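Putative oxidoreductase (Yersinia pestis, PDB 3KUX) is a putative oxidoreductase that probably uses a nicotinamide dinucleotide cofactor to oxidise or reduce a substrate not yet identified. Local coordinates at residues Asn147-Ser153 with Arg240-Thr246; Pro257-Arg261 with Trp273-Met277. Where two conformers were deposited one is given. Numbering follows the deposited sequence.

Interaction 1. Residues Asn147-Ser153 with Arg240-Thr246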
loop_
_atom_site.group_PDB
_atom_site.type_symbol
_atom_site.label_atom_id
_atom_site.label_comp_id
_atom_site.label_asym_id
_atom_site.label_seq_id
_atom_site.Cartn_x
_atom_site.Cartn_y
_atom_site.Cartn_z
ATOM N N ASN A 147 -19.704 0.233 -19.081
ATOM C CA ASN A 147 -19.041 1.456 -18.643
ATOM C C ASN A 147 -19.244 1.662 -17.144
ATOM O O ASN A 147 -20.376 1.791 -16.673
ATOM C CB ASN A 147 -19.570 2.661 -19.418
ATOM C CG ASN A 147 -19.529 2.447 -20.919
ATOM O OD1 ASN A 147 -20.563 2.499 -21.593
ATOM N ND2 ASN A 147 -18.337 2.188 -21.452
ATOM N N VAL A 148 -18.147 1.674 -16.397
ATOM C CA VAL A 148 -18.200 1.882 -14.954
ATOM C C VAL A 148 -18.528 3.337 -14.620
ATOM O O VAL A 148 -17.899 4.252 -15.152
ATOM C CB VAL A 148 -16.864 1.499 -14.300
ATOM C CG1 VAL A 148 -16.858 1.868 -12.830
ATOM C CG2 VAL A 148 -16.600 0.021 -14.490
ATOM N N VAL A 149 -19.507 3.546 -13.742
ATOM C CA VAL A 149 -19.914 4.903 -13.360
ATOM C C VAL A 149 -19.767 5.179 -11.866
ATOM O O VAL A 149 -19.888 6.320 -11.437
ATOM C CB VAL A 149 -21.376 5.211 -13.762
ATOM C CG1 VAL A 149 -21.568 5.036 -15.255
ATOM C CG2 VAL A 149 -22.348 4.330 -12.981
ATOM N N TYR A 150 -19.502 4.145 -11.079
ATOM C CA TYR A 150 -19.448 4.295 -9.632
ATOM C C TYR A 150 -18.486 3.302 -9.008
ATOM O O TYR A 150 -18.515 2.116 -9.336
ATOM C CB TYR A 150 -20.844 4.087 -9.035
ATOM C CG TYR A 150 -20.954 4.422 -7.563
ATOM C CD1 TYR A 150 -21.039 5.745 -7.137
ATOM C CD2 TYR A 150 -20.985 3.419 -6.598
ATOM C CE1 TYR A 150 -21.141 6.060 -5.784
ATOM C CE2 TYR A 150 -21.095 3.726 -5.245
ATOM C CZ TYR A 150 -21.172 5.046 -4.850
ATOM O OH TYR A 150 -21.276 5.358 -3.520
ATOM N N PHE A 151 -17.643 3.783 -8.100
ATOM C CA PHE A 151 -16.731 2.911 -7.372
ATOM C C PHE A 151 -16.696 3.276 -5.891
ATOM O O PHE A 151 -16.350 4.400 -5.524
ATOM C CB PHE A 151 -15.332 2.975 -7.984
ATOM C CG PHE A 151 -14.295 2.161 -7.247
ATOM C CD1 PHE A 151 -14.380 0.777 -7.197
ATOM C CD2 PHE A 151 -13.219 2.782 -6.627
ATOM C CE1 PHE A 151 -13.416 0.028 -6.523
ATOM C CE2 PHE A 151 -12.248 2.043 -5.952
ATOM C CZ PHE A 151 -12.345 0.666 -5.900
ATOM N N GLU A 152 -17.062 2.322 -5.043
ATOM C CA GLU A 152 -17.095 2.556 -3.607
ATOM C C GLU A 152 -16.184 1.573 -2.880
ATOM O O GLU A 152 -16.292 0.362 -3.051
ATOM C CB GLU A 152 -18.528 2.464 -3.080
ATOM C CG GLU A 152 -18.678 2.820 -1.606
ATOM C CD GLU A 152 -20.118 3.118 -1.218
ATOM O OE1 GLU A 152 -20.398 3.240 -0.006
ATOM O OE2 GLU A 152 -20.970 3.238 -2.124
ATOM N N SER A 153 -15.284 2.115 -2.067
ATOM C CA SER A 153 -14.261 1.321 -1.408
ATOM C C SER A 153 -14.202 1.685 0.075
ATOM O O SER A 153 -13.948 2.841 0.418
ATOM C CB SER A 153 -12.909 1.577 -2.083
ATOM O OG SER A 153 -11.858 0.879 -1.441
ATOM N N ARG A 240 -16.552 -4.302 0.982
ATOM C CA ARG A 240 -15.221 -3.784 0.694
ATOM C C ARG A 240 -15.312 -2.926 -0.564
ATOM O O ARG A 240 -14.933 -1.750 -0.555
ATOM C CB ARG A 240 -14.222 -4.932 0.511
ATOM C CG ARG A 240 -12.859 -4.525 -0.058
ATOM C CD ARG A 240 -11.966 -3.838 0.979
ATOM N NE ARG A 240 -10.787 -3.248 0.346
ATOM C CZ ARG A 240 -10.701 -1.981 -0.056
ATOM N NH1 ARG A 240 -11.715 -1.147 0.118
ATOM N NH2 ARG A 240 -9.593 -1.545 -0.637
ATOM N N TYR A 241 -15.839 -3.517 -1.635
ATOM C CA TYR A 241 -16.065 -2.808 -2.887
ATOM C C TYR A 241 -17.528 -2.870 -3.306
ATOM O O TYR A 241 -18.189 -3.902 -3.159
ATOM C CB TYR A 241 -15.255 -3.424 -4.028
ATOM C CG TYR A 241 -13.752 -3.287 -3.947
ATOM C CD1 TYR A 241 -13.156 -2.125 -3.474
ATOM C CD2 TYR A 241 -12.928 -4.311 -4.397
ATOM C CE1 TYR A 241 -11.779 -2.005 -3.417
ATOM C CE2 TYR A 241 -11.552 -4.199 -4.351
ATOM C CZ TYR A 241 -10.984 -3.047 -3.861
ATOM O OH TYR A 241 -9.617 -2.941 -3.815
ATOM N N ILE A 242 -18.014 -1.765 -3.860
ATOM C CA ILE A 242 -19.297 -1.718 -4.547
ATOM C C ILE A 242 -19.058 -1.017 -5.878
ATOM O O ILE A 242 -18.648 0.144 -5.905
ATOM C CB ILE A 242 -20.340 -0.931 -3.741
ATOM C CG1 ILE A 242 -20.713 -1.694 -2.468
ATOM C CG2 ILE A 242 -21.577 -0.655 -4.588
ATOM C CD1 ILE A 242 -21.511 -0.880 -1.487
ATOM N N VAL A 243 -19.293 -1.715 -6.982
ATOM C CA VAL A 243 -18.974 -1.166 -8.295
ATOM C C VAL A 243 -20.170 -1.262 -9.231
ATOM O O VAL A 243 -20.679 -2.352 -9.481
ATOM C CB VAL A 243 -17.782 -1.909 -8.924
ATOM C CG1 VAL A 243 -17.307 -1.197 -10.170
ATOM C CG2 VAL A 243 -16.650 -2.037 -7.922
ATOM N N HIS A 244 -20.620 -0.125 -9.751
ATOM C CA HIS A 244 -21.755 -0.112 -10.672
ATOM C C HIS A 244 -21.339 0.268 -12.087
ATOM O O HIS A 244 -20.645 1.263 -12.299
ATOM C CB HIS A 244 -22.857 0.839 -10.189
ATOM C CG HIS A 244 -23.462 0.453 -8.874
ATOM N ND1 HIS A 244 -23.927 -0.819 -8.611
ATOM C CD2 HIS A 244 -23.687 1.176 -7.750
ATOM C CE1 HIS A 244 -24.401 -0.865 -7.377
ATOM N NE2 HIS A 244 -24.268 0.333 -6.835
ATOM N N GLY A 245 -21.773 -0.532 -13.054
ATOM C CA GLY A 245 -21.543 -0.218 -14.458
ATOM C C GLY A 245 -22.876 -0.065 -15.154
ATOM O O GLY A 245 -23.924 -0.266 -14.537
ATOM N N THR A 246 -22.845 0.291 -16.434
ATOM C CA THR A 246 -24.075 0.423 -17.209
ATOM C C THR A 246 -24.719 -0.931 -17.503
ATOM O O THR A 246 -25.860 -0.994 -17.959
ATOM C CB THR A 246 -23.831 1.140 -18.550
ATOM O OG1 THR A 246 -22.780 0.476 -19.265
ATOM C CG2 THR A 246 -23.450 2.589 -18.318
#

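Interaction 2. Residues Pro257-Arg261 with Trp273-Met277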
loop_
_atom_site.group_PDB
_atom_site.type_symbol
_atom_site.label_atom_id
_atom_site.label_comp_id
_atom_site.label_asym_id
_atom_site.label_seq_id
_atom_site.Cartn_x
_atom_site.Cartn_y
_atom_site.Cartn_z
ATOM N N PRO A 257 -6.577 -11.422 2.942
ATOM C CA PRO A 257 -6.239 -12.291 4.071
ATOM C C PRO A 257 -4.746 -12.432 4.406
ATOM O O PRO A 257 -4.406 -13.113 5.374
ATOM C CB PRO A 257 -6.793 -13.650 3.628
ATOM C CG PRO A 257 -6.767 -13.609 2.110
ATOM C CD PRO A 257 -6.627 -12.167 1.671
ATOM N N GLN A 258 -3.863 -11.806 3.632
ATOM C CA GLN A 258 -2.427 -12.007 3.837
ATOM C C GLN A 258 -1.913 -11.418 5.145
ATOM O O GLN A 258 -1.142 -12.061 5.860
ATOM C CB GLN A 258 -1.617 -11.448 2.669
ATOM C CG GLN A 258 -2.028 -11.974 1.316
ATOM C CD GLN A 258 -1.259 -11.318 0.189
ATOM O OE1 GLN A 258 -0.072 -11.591 -0.014
ATOM N NE2 GLN A 258 -1.932 -10.450 -0.557
ATOM N N GLU A 259 -2.324 -10.195 5.459
ATOM C CA GLU A 259 -1.786 -9.514 6.631
ATOM C C GLU A 259 -1.887 -10.365 7.899
ATOM O O GLU A 259 -0.919 -10.487 8.650
ATOM C CB GLU A 259 -2.463 -8.162 6.844
ATOM C CG GLU A 259 -1.765 -7.309 7.895
ATOM C CD GLU A 259 -2.280 -5.879 7.949
ATOM O OE1 GLU A 259 -3.435 -5.630 7.528
ATOM O OE2 GLU A 259 -1.520 -5.001 8.420
ATOM N N ASP A 260 -3.056 -10.953 8.133
ATOM C CA ASP A 260 -3.268 -11.785 9.311
ATOM C C ASP A 260 -2.323 -12.980 9.344
ATOM O O ASP A 260 -1.708 -13.271 10.370
ATOM C CB ASP A 260 -4.724 -12.258 9.391
ATOM C CG ASP A 260 -5.662 -11.180 9.919
ATOM O OD1 ASP A 260 -5.325 -10.540 10.940
ATOM O OD2 ASP A 260 -6.737 -10.974 9.319
ATOM N N ARG A 261 -2.203 -13.665 8.212
ATOM C CA ARG A 261 -1.377 -14.861 8.138
ATOM C C ARG A 261 0.108 -14.546 8.306
ATOM O O ARG A 261 0.865 -15.360 8.838
ATOM C CB ARG A 261 -1.650 -15.624 6.841
ATOM C CG ARG A 261 -3.033 -16.265 6.807
ATOM C CD ARG A 261 -3.331 -16.897 5.457
ATOM N NE ARG A 261 -2.358 -17.927 5.099
ATOM C CZ ARG A 261 -2.398 -18.626 3.970
ATOM N NH1 ARG A 261 -3.361 -18.404 3.088
ATOM N NH2 ARG A 261 -1.479 -19.543 3.722
ATOM N N TRP A 273 -1.206 -19.600 -0.607
ATOM C CA TRP A 273 -0.954 -18.232 -0.192
ATOM C C TRP A 273 -1.944 -17.238 -0.791
ATOM O O TRP A 273 -2.077 -17.133 -2.007
ATOM C CB TRP A 273 0.474 -17.782 -0.513
ATOM C CG TRP A 273 0.723 -16.452 0.095
ATOM C CD1 TRP A 273 0.823 -15.254 -0.548
ATOM C CD2 TRP A 273 0.828 -16.170 1.494
ATOM N NE1 TRP A 273 1.014 -14.242 0.365
ATOM C CE2 TRP A 273 1.018 -14.779 1.626
ATOM C CE3 TRP A 273 0.789 -16.963 2.648
ATOM C CZ2 TRP A 273 1.172 -14.160 2.868
ATOM C CZ3 TRP A 273 0.941 -16.353 3.878
ATOM C CH2 TRP A 273 1.132 -14.961 3.980
ATOM N N GLY A 274 -2.633 -16.504 0.075
ATOM C CA GLY A 274 -3.480 -15.406 -0.363
ATOM C C GLY A 274 -4.884 -15.796 -0.775
ATOM O O GLY A 274 -5.672 -14.936 -1.163
ATOM N N TYR A 275 -5.207 -17.086 -0.699
ATOM C CA TYR A 275 -6.546 -17.553 -1.055
ATOM C C TYR A 275 -7.604 -16.774 -0.290
ATOM O O TYR A 275 -7.569 -16.698 0.939
ATOM C CB TYR A 275 -6.711 -19.049 -0.787
ATOM C CG TYR A 275 -6.208 -19.935 -1.903
ATOM C CD1 TYR A 275 -7.031 -20.893 -2.485
ATOM C CD2 TYR A 275 -4.906 -19.808 -2.385
ATOM C CE1 TYR A 275 -6.567 -21.709 -3.513
ATOM C CE2 TYR A 275 -4.431 -20.618 -3.413
ATOM C CZ TYR A 275 -5.266 -21.567 -3.974
ATOM O OH TYR A 275 -4.797 -22.371 -4.994
ATOM N N ASP A 276 -8.533 -16.184 -1.038
ATOM C CA ASP A 276 -9.633 -15.433 -0.468
ATOM C C ASP A 276 -10.910 -16.202 -0.759
ATOM O O ASP A 276 -11.495 -16.073 -1.832
ATOM C CB ASP A 276 -9.692 -14.038 -1.085
ATOM C CG ASP A 276 -10.725 -13.147 -0.419
ATOM O OD1 ASP A 276 -11.588 -13.668 0.323
ATOM O OD2 ASP A 276 -10.670 -11.919 -0.647
HETATM N N MSE A 277 -11.340 -17.006 0.204
HETATM C CA MSE A 277 -12.479 -17.877 -0.062
HETATM C C MSE A 277 -13.829 -17.167 0.110
HETATM O O MSE A 277 -14.880 -17.800 0.059
HETATM C CB MSE A 277 -12.397 -19.174 0.752
HETATM C CG MSE A 277 -11.144 -20.027 0.472
HETATM SE SE MSE A 277 -10.774 -20.492 -1.409
HETATM C CE MSE A 277 -12.471 -21.338 -1.861
#

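Interaction 1. Residues Asn147-Ser153 with Arg240-Thr246
Asn147 starts the pairing just ahead of the strand by a two-way link to Thr246: its N donates to Thr246 OG1 (3.1 Å) and its O accepts from Thr246 N (2.9 Å). Val148 lies opposite Gly245 in a non-hydrogen-bonded pair, their CA atoms only 4.0 Å apart; Val148 CG1 reaches Val243 CG1 at 4.1 Å. At Val149 the register slips by one residue. Val149 N (2.9 Å) and, weakly, Tyr150 N (3.3 Å) both point at His244 O, a classic beta bulge, and the nearly helical psi of Val149 (-10°) makes the kink. Beyond it the strands run antiparallel, their axes 4.7 Å apart at closest and at 167°, as central neighbours in the large mixed sheet of the C-terminal alpha/beta domain; strand 224-231 flanks 148-156 on its other edge. Tyr150 O accepts from His244 N (3.1 Å), and the two rings lie nearly parallel but slid apart, while Tyr150 OH donates to Glu152 OE2 (2.6 Å). His244 ND1 is hydrogen-bonded to Ser249 OG. Phe151 projects from the opposite face, with Val148, Val243 and Tyr241, toward helices 131-142 and 176-192; its CD1 meets Val243 CG2 at 3.7 Å and its CZ meets Tyr241 CE1 at 3.7 Å. Glu152 and Ile242 make a hydrogen-bonded antiparallel pair: Glu152 N donates to Ile242 O (2.8 Å) and Ile242 N to Glu152 O (2.9 Å). Ser153 faces the helices too, and its OG accepts from Arg240 NH1 at 2.6 Å, the arginine side chain curling back past Tyr241 and lying against Phe155 in a cation-pi contact.

Interaction 2. Residues Pro257-Arg261 with Trp273-Met277
One hydrogen bond joins the start of helix 258-263 to the loop that returns past it: Trp273 NE1 donates to Gln258 OE1 (2.9 Å), the amide oxygen lying at the indole edge, near the ring plane. The same oxygen also accepts from Tyr302 N, so a single glutamine side chain links two separate loops. The charged contacts centre on Arg261, one helical turn after Gln258. Its guanidinium forms salt bridges with Asp272 and Glu266 and lies beside the indole; Trp273 CE3 sits over one guanidinium face, 3.6 Å from Arg261 NH2, and Arg261 NH1 comes within 3.6 Å of Gly274 N. Packing accounts for the rest. The Pro257 ring presses on the loop backbone, its CG 3.4 Å from Tyr275 O and 3.7 Å from Gly274 O, while Gln258 CG approaches Gly274 CA at 4.1 Å. Gly274 has a positive phi (85°) with psi near 0°, a conformation in which a CB would jam against the preceding carbonyl oxygen, and here the chain turns close to the helix. Further on, Asp276 OD2 is hydrogen-bonded to Ser131 OG and forms a salt bridge with Lys252 of strand 248-252. The contact thus packs the short helix after strand 248-252 against the loop leading into strand 280-285, with Pro303 at the start of helix 303-313 touching both Gln258 and Trp273.

Following helix 131-142 the chain lays down 147-153. It then runs through helix 176-192 and strands 197-203, 214-221 and 224-231 before 240-246 pairs with it, so interaction 1 closes a long loop with 86 residues between its segments. Strand 248-252 turns back beside 241-245 and leads to 257-261, where interaction 2 opens; it closes after only 11 intervening residues. The two loops follow in series, neither nested nor crossed. Their centres are 24 Å apart and their nearest atoms about 8 Å. Interaction 1 joins strands in mid-sheet, whereas interaction 2 lies within the connection from strand 248-252 to its sheet neighbour 280-285, packing the helix of that connection on its later loop.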